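Local structure of KLLA0E03807p (Kluyveromyces lactis, 3SQI) at residues K97-Y103 and Q273-Q277; I109-S114 and L140-Q144; K146-S152 and H267-N272. The protein binds DNA through the domain described here, and the whole protein, Ndc10, is a platform for inner kinetochore assembly in budding yeast. All coordinates share one frame; numbering follows the deposited sequence.

Contact 1. Residues K97-Y103 and Q273-Q277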
loop_
_atom_site.group_PDB
_atom_site.type_symbol
_atom_site.label_atom_id
_atom_site.label_comp_id
_atom_site.label_asym_id
_atom_site.label_seq_id
_atom_site.Cartn_x
_atom_site.Cartn_y
_atom_site.Cartn_z
ATOM N N LYS A 97 -1.612 -10.578 14.219
ATOM C CA LYS A 97 -2.416 -10.844 13.029
ATOM C C LYS A 97 -1.528 -10.653 11.813
ATOM O O LYS A 97 -1.548 -11.458 10.874
ATOM C CB LYS A 97 -3.612 -9.908 12.948
ATOM C CG LYS A 97 -4.503 -10.162 11.750
ATOM C CD LYS A 97 -5.504 -11.281 12.013
ATOM C CE LYS A 97 -6.532 -10.905 13.091
ATOM N NZ LYS A 97 -7.178 -12.091 13.743
ATOM N N LEU A 98 -0.722 -9.595 11.869
ATOM C CA LEU A 98 0.192 -9.243 10.795
ATOM C C LEU A 98 1.218 -10.347 10.519
ATOM O O LEU A 98 1.393 -10.759 9.368
ATOM C CB LEU A 98 0.893 -7.931 11.143
ATOM C CG LEU A 98 1.901 -7.316 10.182
ATOM C CD1 LEU A 98 1.554 -7.661 8.752
ATOM C CD2 LEU A 98 1.965 -5.798 10.359
ATOM N N LEU A 99 1.894 -10.815 11.566
ATOM C CA LEU A 99 2.943 -11.820 11.417
ATOM C C LEU A 99 2.402 -13.160 10.925
ATOM O O LEU A 99 3.027 -13.824 10.095
ATOM C CB LEU A 99 3.680 -12.023 12.741
ATOM C CG LEU A 99 4.392 -10.818 13.365
ATOM C CD1 LEU A 99 4.841 -11.125 14.776
ATOM C CD2 LEU A 99 5.575 -10.418 12.533
ATOM N N GLU A 100 1.244 -13.559 11.440
ATOM C CA GLU A 100 0.717 -14.891 11.165
ATOM C C GLU A 100 -0.005 -15.008 9.824
ATOM O O GLU A 100 -0.150 -16.111 9.289
ATOM C CB GLU A 100 -0.210 -15.339 12.299
ATOM C CG GLU A 100 -1.520 -14.566 12.382
ATOM C CD GLU A 100 -2.336 -14.915 13.616
ATOM O OE1 GLU A 100 -1.830 -15.671 14.474
ATOM O OE2 GLU A 100 -3.483 -14.429 13.727
ATOM N N PHE A 101 -0.451 -13.872 9.287
ATOM C CA PHE A 101 -1.274 -13.860 8.079
ATOM C C PHE A 101 -0.563 -14.468 6.876
ATOM O O PHE A 101 0.643 -14.298 6.704
ATOM C CB PHE A 101 -1.729 -12.443 7.738
ATOM C CG PHE A 101 -2.865 -12.396 6.759
ATOM C CD1 PHE A 101 -2.660 -12.685 5.420
ATOM C CD2 PHE A 101 -4.143 -12.059 7.176
ATOM C CE1 PHE A 101 -3.712 -12.648 4.514
ATOM C CE2 PHE A 101 -5.199 -12.012 6.277
ATOM C CZ PHE A 101 -4.984 -12.312 4.946
ATOM N N ASP A 102 -1.320 -15.193 6.058
ATOM C CA ASP A 102 -0.809 -15.740 4.810
ATOM C C ASP A 102 -1.546 -15.080 3.657
ATOM O O ASP A 102 -2.722 -15.362 3.416
ATOM C CB ASP A 102 -1.035 -17.252 4.769
ATOM C CG ASP A 102 -0.115 -17.955 3.796
ATOM O OD1 ASP A 102 0.593 -17.255 3.041
ATOM O OD2 ASP A 102 -0.104 -19.206 3.782
ATOM N N TYR A 103 -0.859 -14.203 2.935
ATOM C CA TYR A 103 -1.484 -13.518 1.811
ATOM C C TYR A 103 -1.644 -14.478 0.642
ATOM O O TYR A 103 -2.400 -14.212 -0.286
ATOM C CB TYR A 103 -0.655 -12.306 1.377
ATOM C CG TYR A 103 -1.042 -10.986 2.030
ATOM C CD1 TYR A 103 -2.040 -10.185 1.479
ATOM C CD2 TYR A 103 -0.396 -10.532 3.187
ATOM C CE1 TYR A 103 -2.397 -8.977 2.058
ATOM C CE2 TYR A 103 -0.753 -9.319 3.780
ATOM C CZ TYR A 103 -1.758 -8.547 3.203
ATOM O OH TYR A 103 -2.139 -7.341 3.757
ATOM N N GLN A 273 -11.320 -7.231 9.098
ATOM C CA GLN A 273 -10.569 -7.593 10.303
ATOM C C GLN A 273 -9.740 -8.867 10.222
ATOM O O GLN A 273 -8.673 -8.949 10.834
ATOM C CB GLN A 273 -11.474 -7.645 11.523
ATOM C CG GLN A 273 -11.356 -6.427 12.406
ATOM C CD GLN A 273 -12.140 -5.256 11.872
ATOM O OE1 GLN A 273 -12.581 -5.265 10.722
ATOM N NE2 GLN A 273 -12.330 -4.239 12.706
ATOM N N GLU A 274 -10.213 -9.862 9.482
ATOM C CA GLU A 274 -9.402 -11.052 9.261
ATOM C C GLU A 274 -8.099 -10.595 8.628
ATOM O O GLU A 274 -7.102 -11.312 8.627
ATOM C CB GLU A 274 -10.127 -12.046 8.357
ATOM C CG GLU A 274 -11.591 -12.205 8.705
ATOM C CD GLU A 274 -11.833 -12.189 10.203
ATOM O OE1 GLU A 274 -12.817 -11.553 10.637
ATOM O OE2 GLU A 274 -11.039 -12.807 10.946
ATOM N N TRP A 275 -8.139 -9.388 8.077
ATOM C CA TRP A 275 -6.990 -8.752 7.442
ATOM C C TRP A 275 -6.159 -7.812 8.327
ATOM O O TRP A 275 -6.701 -7.087 9.174
ATOM C CB TRP A 275 -7.438 -8.019 6.181
ATOM C CG TRP A 275 -7.679 -8.945 5.046
ATOM C CD1 TRP A 275 -7.896 -10.290 5.118
ATOM C CD2 TRP A 275 -7.700 -8.608 3.656
ATOM N NE1 TRP A 275 -8.067 -10.808 3.858
ATOM C CE2 TRP A 275 -7.950 -9.796 2.943
ATOM C CE3 TRP A 275 -7.535 -7.413 2.949
ATOM C CZ2 TRP A 275 -8.041 -9.824 1.556
ATOM C CZ3 TRP A 275 -7.625 -7.443 1.577
ATOM C CH2 TRP A 275 -7.875 -8.642 0.892
ATOM N N PRO A 276 -4.834 -7.829 8.113
ATOM C CA PRO A 276 -3.814 -6.940 8.677
ATOM C C PRO A 276 -4.156 -5.467 8.494
ATOM O O PRO A 276 -4.797 -5.110 7.500
ATOM C CB PRO A 276 -2.579 -7.275 7.843
ATOM C CG PRO A 276 -2.754 -8.711 7.513
ATOM C CD PRO A 276 -4.233 -8.919 7.327
ATOM N N GLN A 277 -3.711 -4.637 9.439
ATOM C CA GLN A 277 -3.922 -3.188 9.415
ATOM C C GLN A 277 -2.684 -2.412 9.877
ATOM O O GLN A 277 -1.838 -2.941 10.593
ATOM C CB GLN A 277 -5.084 -2.811 10.333
ATOM C CG GLN A 277 -6.399 -3.449 9.981
ATOM C CD GLN A 277 -7.415 -3.299 11.098
ATOM O OE1 GLN A 277 -7.911 -4.291 11.637
ATOM N NE2 GLN A 277 -7.721 -2.055 11.460
#
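Phe101 meets Trp275 edge-on: the rim of the phenylalanine, at CE2 and CZ, is directed at the face of the five-membered indole ring. The centroids are 5.0 Å apart and the planes stand at 88°, an offset T-shaped stack. With CG anti to the backbone N (chi1 -164°), the Phe101 ring leaves the end of helix 82-100 and reaches the 273-277 loop of the CBF3-subunit domain 2 region, where the carbonyl O of Glu274 sits near the ring plane at its edge. Pro276 crosses the Phe101 side chain at about a right angle, its CG 3.8 Å from Phe101 CG. Leu98 adds CD1 at 4.2 Å from Pro276 CB, and the Tyr103 and Pro276 side chains come at each other from opposite directions, OH 4.0 Å from Pro276 CG. Lys97 bends its chain alongside the loop, laying CD 3.7 Å from Glu274 O; its NZ remains 4.8 Å from Glu274 OE2. Lys309 also hydrogen-bonds Phe101 O. No hydrogen bond joins the two segments, which are held by van der Waals packing of Phe101, Leu98 and the Lys97 methylenes on the loop, with at most a longer-range attraction between Lys97 and Glu274.

Contact 2. Residues I109-S114 and L140-Q144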
loop_
_atom_site.group_PDB
_atom_site.type_symbol
_atom_site.label_atom_id
_atom_site.label_comp_id
_atom_site.label_asym_id
_atom_site.label_seq_id
_atom_site.Cartn_x
_atom_site.Cartn_y
_atom_site.Cartn_z
ATOM N N ILE A 109 -6.864 -13.028 -6.143
ATOM C CA ILE A 109 -8.029 -12.187 -6.416
ATOM C C ILE A 109 -7.516 -10.856 -6.919
ATOM O O ILE A 109 -8.052 -10.279 -7.867
ATOM C CB ILE A 109 -8.909 -11.946 -5.179
ATOM C CG1 ILE A 109 -9.531 -13.258 -4.684
ATOM C CG2 ILE A 109 -10.005 -10.936 -5.511
ATOM C CD1 ILE A 109 -8.577 -14.156 -3.912
ATOM N N LEU A 110 -6.462 -10.376 -6.269
ATOM C CA LEU A 110 -5.722 -9.226 -6.759
ATOM C C LEU A 110 -5.320 -9.482 -8.210
ATOM O O LEU A 110 -5.877 -8.885 -9.129
ATOM C CB LEU A 110 -4.475 -9.006 -5.901
ATOM C CG LEU A 110 -3.660 -7.742 -6.166
ATOM C CD1 LEU A 110 -4.323 -6.531 -5.518
ATOM C CD2 LEU A 110 -2.242 -7.919 -5.654
ATOM N N GLN A 111 -4.387 -10.411 -8.406
ATOM C CA GLN A 111 -3.891 -10.757 -9.737
ATOM C C GLN A 111 -5.038 -10.893 -10.715
ATOM O O GLN A 111 -5.185 -10.086 -11.638
ATOM C CB GLN A 111 -3.124 -12.079 -9.704
ATOM C CG GLN A 111 -1.918 -12.119 -8.778
ATOM C CD GLN A 111 -1.193 -13.455 -8.852
ATOM O OE1 GLN A 111 -1.649 -14.382 -9.522
ATOM N NE2 GLN A 111 -0.063 -13.557 -8.166
ATOM N N LYS A 112 -5.888 -11.884 -10.482
ATOM C CA LYS A 112 -6.983 -12.149 -11.408
ATOM C C LYS A 112 -7.705 -10.880 -11.841
ATOM O O LYS A 112 -8.037 -10.740 -13.011
ATOM C CB LYS A 112 -7.975 -13.155 -10.822
ATOM C CG LYS A 112 -9.280 -13.242 -11.591
ATOM C CD LYS A 112 -9.117 -14.046 -12.864
ATOM C CE LYS A 112 -10.452 -14.266 -13.552
ATOM N NZ LYS A 112 -11.420 -14.923 -12.637
ATOM N N ILE A 113 -7.907 -9.944 -10.920
ATOM C CA ILE A 113 -8.541 -8.688 -11.290
ATOM C C ILE A 113 -7.587 -7.765 -12.059
ATOM O O ILE A 113 -7.875 -7.355 -13.190
ATOM C CB ILE A 113 -9.118 -7.917 -10.088
ATOM C CG1 ILE A 113 -10.424 -8.549 -9.606
ATOM C CG2 ILE A 113 -9.379 -6.477 -10.488
ATOM C CD1 ILE A 113 -11.527 -7.536 -9.255
ATOM N N SER A 114 -6.479 -7.406 -11.411
ATOM C CA SER A 114 -5.701 -6.252 -11.840
ATOM C C SER A 114 -5.531 -6.363 -13.348
ATOM O O SER A 114 -5.988 -5.511 -14.116
ATOM C CB SER A 114 -4.357 -6.216 -11.140
ATOM O OG SER A 114 -4.494 -6.368 -9.750
ATOM N N LEU A 140 -9.595 0.272 -10.490
ATOM C CA LEU A 140 -8.456 -0.571 -10.158
ATOM C C LEU A 140 -7.572 0.062 -9.095
ATOM O O LEU A 140 -7.032 -0.633 -8.249
ATOM C CB LEU A 140 -7.621 -0.885 -11.399
ATOM C CG LEU A 140 -6.332 -1.641 -11.069
ATOM C CD1 LEU A 140 -6.652 -3.074 -10.662
ATOM C CD2 LEU A 140 -5.341 -1.607 -12.223
ATOM N N LEU A 141 -7.401 1.378 -9.146
ATOM C CA LEU A 141 -6.580 2.048 -8.147
ATOM C C LEU A 141 -7.294 1.965 -6.817
ATOM O O LEU A 141 -6.681 1.634 -5.807
ATOM C CB LEU A 141 -6.313 3.510 -8.498
ATOM C CG LEU A 141 -5.386 4.197 -7.487
ATOM C CD1 LEU A 141 -3.941 3.916 -7.849
ATOM C CD2 LEU A 141 -5.627 5.697 -7.408
ATOM N N ASP A 142 -8.591 2.246 -6.801
ATOM C CA ASP A 142 -9.300 2.119 -5.525
ATOM C C ASP A 142 -9.166 0.716 -4.900
ATOM O O ASP A 142 -8.890 0.573 -3.704
ATOM C CB ASP A 142 -10.766 2.486 -5.662
ATOM C CG ASP A 142 -11.472 2.493 -4.336
ATOM O OD1 ASP A 142 -12.160 1.500 -4.021
ATOM O OD2 ASP A 142 -11.317 3.487 -3.596
ATOM N N PHE A 143 -9.352 -0.311 -5.721
ATOM C CA PHE A 143 -9.192 -1.695 -5.287
ATOM C C PHE A 143 -7.773 -2.021 -4.807
ATOM O O PHE A 143 -7.588 -2.474 -3.683
ATOM C CB PHE A 143 -9.596 -2.637 -6.421
ATOM C CG PHE A 143 -9.345 -4.088 -6.132
ATOM C CD1 PHE A 143 -10.154 -4.784 -5.249
ATOM C CD2 PHE A 143 -8.320 -4.766 -6.767
ATOM C CE1 PHE A 143 -9.929 -6.127 -4.990
ATOM C CE2 PHE A 143 -8.090 -6.107 -6.516
ATOM C CZ PHE A 143 -8.895 -6.789 -5.625
ATOM N N GLN A 144 -6.777 -1.797 -5.660
ATOM C CA GLN A 144 -5.391 -2.118 -5.331
ATOM C C GLN A 144 -5.008 -1.396 -4.040
ATOM O O GLN A 144 -4.203 -1.878 -3.231
ATOM C CB GLN A 144 -4.455 -1.682 -6.467
ATOM C CG GLN A 144 -4.739 -2.314 -7.823
ATOM C CD GLN A 144 -3.482 -2.450 -8.681
ATOM O OE1 GLN A 144 -2.610 -1.575 -8.679
ATOM N NE2 GLN A 144 -3.378 -3.563 -9.408
#
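A chi1 of 174° places CG of Phe143 opposite its backbone N and extends the ring across to helix 107-118, where it meets Leu110 and Ile113. Ser114, with chi1 at -50°, turns OG back beside its own backbone N, and Gln144 stretches out beyond CG to meet it. The Phe143 ring brings CE2 to 3.9 Å from Leu110 CD1 and also touches Ile113 CB, while CZ meets Ile109 CG2; Leu110 CA sits in the ring plane, at its edge. One turn away, Leu140 places CD1 3.5 Å from Ser114 CA. The polar link is a weak hydrogen bond from Gln144 NE2 to Ser114 OG, 3.0 Å long. That hydroxyl in turn donates to Leu110 O at 2.9 Å, from above the carbonyl plane, and the same oxygen also takes the N-H of Ser114. With an alanine here the hydroxyl is gone, and Gln144 NE2 would probably lose its bond across the helix pair and Leu110 O its second donor. The stronger grip on Gln144 comes from Thr201, at its OE1. The short helical segments run antiparallel, at 172° and 11.1 Å between axes, in the CBF3-subunit domain 2 region; helix 245-259 adds Phe256 against Ile113 and Tyr252 against Phe143, and helix 198-210 packs on Leu140 and Gln144.

Contact 3. Residues K146-S152 and H267-N272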
loop_
_atom_site.group_PDB
_atom_site.type_symbol
_atom_site.label_atom_id
_atom_site.label_comp_id
_atom_site.label_asym_id
_atom_site.label_seq_id
_atom_site.Cartn_x
_atom_site.Cartn_y
_atom_site.Cartn_z
ATOM N N LYS A 146 -7.186 -0.308 -1.448
ATOM C CA LYS A 146 -7.780 -0.988 -0.291
ATOM C C LYS A 146 -6.985 -2.247 0.017
ATOM O O LYS A 146 -6.485 -2.435 1.118
ATOM C CB LYS A 146 -9.228 -1.367 -0.570
ATOM C CG LYS A 146 -9.850 -2.244 0.483
ATOM C CD LYS A 146 -10.105 -1.468 1.760
ATOM C CE LYS A 146 -11.170 -2.143 2.647
ATOM N NZ LYS A 146 -10.760 -3.482 3.180
ATOM N N PHE A 147 -6.844 -3.090 -0.990
ATOM C CA PHE A 147 -6.095 -4.328 -0.868
ATOM C C PHE A 147 -4.733 -4.145 -0.193
ATOM O O PHE A 147 -4.360 -4.947 0.654
ATOM C CB PHE A 147 -5.898 -4.917 -2.259
ATOM C CG PHE A 147 -5.558 -6.369 -2.261
ATOM C CD1 PHE A 147 -6.484 -7.302 -2.699
ATOM C CD2 PHE A 147 -4.309 -6.805 -1.846
ATOM C CE1 PHE A 147 -6.178 -8.649 -2.717
ATOM C CE2 PHE A 147 -3.995 -8.156 -1.856
ATOM C CZ PHE A 147 -4.933 -9.082 -2.289
ATOM N N ASN A 148 -3.980 -3.117 -0.573
ATOM C CA ASN A 148 -2.652 -2.907 0.021
ATOM C C ASN A 148 -2.647 -2.236 1.400
ATOM O O ASN A 148 -1.885 -2.617 2.281
ATOM C CB ASN A 148 -1.724 -2.149 -0.935
ATOM C CG ASN A 148 -0.933 -3.079 -1.835
ATOM O OD1 ASN A 148 -1.479 -4.024 -2.403
ATOM N ND2 ASN A 148 0.368 -2.826 -1.952
ATOM N N THR A 149 -3.478 -1.215 1.563
ATOM C CA THR A 149 -3.545 -0.454 2.803
ATOM C C THR A 149 -4.635 -0.904 3.796
ATOM O O THR A 149 -4.622 -0.505 4.960
ATOM C CB THR A 149 -3.806 1.023 2.484
ATOM O OG1 THR A 149 -3.605 1.806 3.661
ATOM C CG2 THR A 149 -5.249 1.212 1.995
ATOM N N ASN A 150 -5.561 -1.740 3.341
ATOM C CA ASN A 150 -6.751 -2.094 4.126
ATOM C C ASN A 150 -7.439 -0.924 4.859
ATOM O O ASN A 150 -7.492 -0.897 6.087
ATOM C CB ASN A 150 -6.448 -3.235 5.098
ATOM C CG ASN A 150 -7.660 -3.645 5.900
ATOM O OD1 ASN A 150 -8.627 -4.178 5.355
ATOM N ND2 ASN A 150 -7.619 -3.396 7.201
ATOM N N VAL A 151 -7.994 0.022 4.101
ATOM C CA VAL A 151 -8.613 1.215 4.689
ATOM C C VAL A 151 -10.130 1.338 4.433
ATOM O O VAL A 151 -10.651 0.875 3.417
ATOM C CB VAL A 151 -7.900 2.511 4.205
ATOM C CG1 VAL A 151 -8.575 3.745 4.785
ATOM C CG2 VAL A 151 -6.423 2.491 4.584
ATOM N N SER A 152 -10.832 1.973 5.365
ATOM C CA SER A 152 -12.245 2.281 5.185
ATOM C C SER A 152 -12.466 3.096 3.917
ATOM O O SER A 152 -11.609 3.883 3.527
ATOM C CB SER A 152 -12.750 3.086 6.378
ATOM O OG SER A 152 -13.888 3.850 6.022
ATOM N N HIS A 267 -16.138 -6.141 2.444
ATOM C CA HIS A 267 -14.710 -6.354 2.312
ATOM C C HIS A 267 -14.003 -5.103 1.814
ATOM O O HIS A 267 -12.946 -4.730 2.328
ATOM C CB HIS A 267 -14.429 -7.517 1.362
ATOM C CG HIS A 267 -14.668 -8.862 1.971
ATOM N ND1 HIS A 267 -15.334 -9.026 3.165
ATOM C CD2 HIS A 267 -14.329 -10.103 1.550
ATOM C CE1 HIS A 267 -15.399 -10.317 3.455
ATOM N NE2 HIS A 267 -14.796 -10.989 2.494
ATOM N N TRP A 268 -14.557 -4.483 0.779
ATOM C CA TRP A 268 -13.890 -3.340 0.172
ATOM C C TRP A 268 -14.364 -1.972 0.634
ATOM O O TRP A 268 -13.678 -0.975 0.425
ATOM C CB TRP A 268 -13.984 -3.481 -1.343
ATOM C CG TRP A 268 -13.747 -4.899 -1.680
ATOM C CD1 TRP A 268 -14.691 -5.869 -1.886
ATOM C CD2 TRP A 268 -12.477 -5.551 -1.752
ATOM N NE1 TRP A 268 -14.080 -7.076 -2.126
ATOM C CE2 TRP A 268 -12.720 -6.908 -2.047
ATOM C CE3 TRP A 268 -11.152 -5.113 -1.618
ATOM C CZ2 TRP A 268 -11.689 -7.833 -2.210
ATOM C CZ3 TRP A 268 -10.127 -6.031 -1.783
ATOM C CH2 TRP A 268 -10.404 -7.379 -2.071
ATOM N N PHE A 269 -15.521 -1.912 1.276
ATOM C CA PHE A 269 -16.023 -0.610 1.703
ATOM C C PHE A 269 -15.831 -0.303 3.174
ATOM O O PHE A 269 -16.089 0.813 3.628
ATOM C CB PHE A 269 -17.471 -0.432 1.264
ATOM C CG PHE A 269 -17.609 -0.226 -0.208
ATOM C CD1 PHE A 269 -18.018 0.994 -0.716
ATOM C CD2 PHE A 269 -17.272 -1.239 -1.091
ATOM C CE1 PHE A 269 -18.125 1.186 -2.077
ATOM C CE2 PHE A 269 -17.374 -1.052 -2.453
ATOM C CZ PHE A 269 -17.799 0.163 -2.948
ATOM N N GLN A 270 -15.343 -1.299 3.900
ATOM C CA GLN A 270 -15.146 -1.193 5.335
ATOM C C GLN A 270 -13.847 -1.899 5.666
ATOM O O GLN A 270 -13.280 -2.603 4.827
ATOM C CB GLN A 270 -16.316 -1.827 6.090
ATOM C CG GLN A 270 -17.657 -1.162 5.821
ATOM C CD GLN A 270 -18.684 -2.124 5.252
ATOM O OE1 GLN A 270 -18.720 -3.291 5.625
ATOM N NE2 GLN A 270 -19.526 -1.636 4.342
ATOM N N VAL A 271 -13.351 -1.695 6.874
ATOM C CA VAL A 271 -12.143 -2.384 7.271
ATOM C C VAL A 271 -12.439 -3.876 7.379
ATOM O O VAL A 271 -13.500 -4.280 7.853
ATOM C CB VAL A 271 -11.631 -1.867 8.603
ATOM C CG1 VAL A 271 -10.170 -2.249 8.777
ATOM C CG2 VAL A 271 -11.830 -0.350 8.675
ATOM N N ASN A 272 -11.498 -4.685 6.917
ATOM C CA ASN A 272 -11.633 -6.132 6.947
ATOM C C ASN A 272 -10.719 -6.693 8.039
ATOM O O ASN A 272 -9.494 -6.628 7.931
ATOM C CB ASN A 272 -11.292 -6.689 5.559
ATOM C CG ASN A 272 -11.114 -8.199 5.542
ATOM O OD1 ASN A 272 -11.497 -8.908 6.479
ATOM N ND2 ASN A 272 -10.536 -8.700 4.453
#
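Phe147 comes up at the edge of the Trp268 indole, its CD1 near the indole plane and 4.0 Å from Trp268 CZ3, the two side chains lying side by side and pointing the same way. One face of the indole carries His267 CB, offset toward the rim. Lys146 crosses the tryptophan at about a right angle, and its CG, 3.8 Å from Trp268 CE3, approaches obliquely. Phe143, Tyr252 and Phe256 also meet Trp268, so the indole sits in an aromatic cluster. Beyond the ring the Lys146 chain bends at its second and fourth torsions and delivers NZ to the end of helix 265-269. There it donates to His267 O at 2.7 Å, nearly along the C=O axis (169°). NZ also donates to Asn150 OD1 at 3.1 Å, from above that carbonyl plane. At Asn150 the chain leaves helix 133-149 with a positive phi; its OD1 accepts in addition a weak bond from Asn272 N, 3.3 Å long. Val271 crosses the Asn150 side chain at about a right angle and sets CG2 4.2 Å from Ser152 CB. The buried ammonium of Lys146 is thus gripped by two carbonyl oxygens, and its charge would probably be favoured by the C-terminal end of the short helix. The lysine joins the end of helix 133-149 to that of helix 265-269, and nearby Gln270 packs on a phosphate of the bound DNA.

How the contacts relate
From the N terminus, the chain leaves helix 82-100 through 97-103, the first half of contact 1, and enters helix 107-118. Contact 2 closes first, where helix 133-149, after the connection 119-132, folds back on helix 107-118. The end of that same helix opens contact 3, which closes much later at 267-272, after the three-stranded sheet and helix 245-259, and so ties helix 133-149 to helix 265-269. The very next residues, 273-277, close contact 1 by joining the loop after helix 265-269 to the end of helix 82-100. Contacts 2 and 3 therefore follow in series, both nested inside contact 1. Contact 3 touches both of the others, while contacts 1 and 2 do not touch.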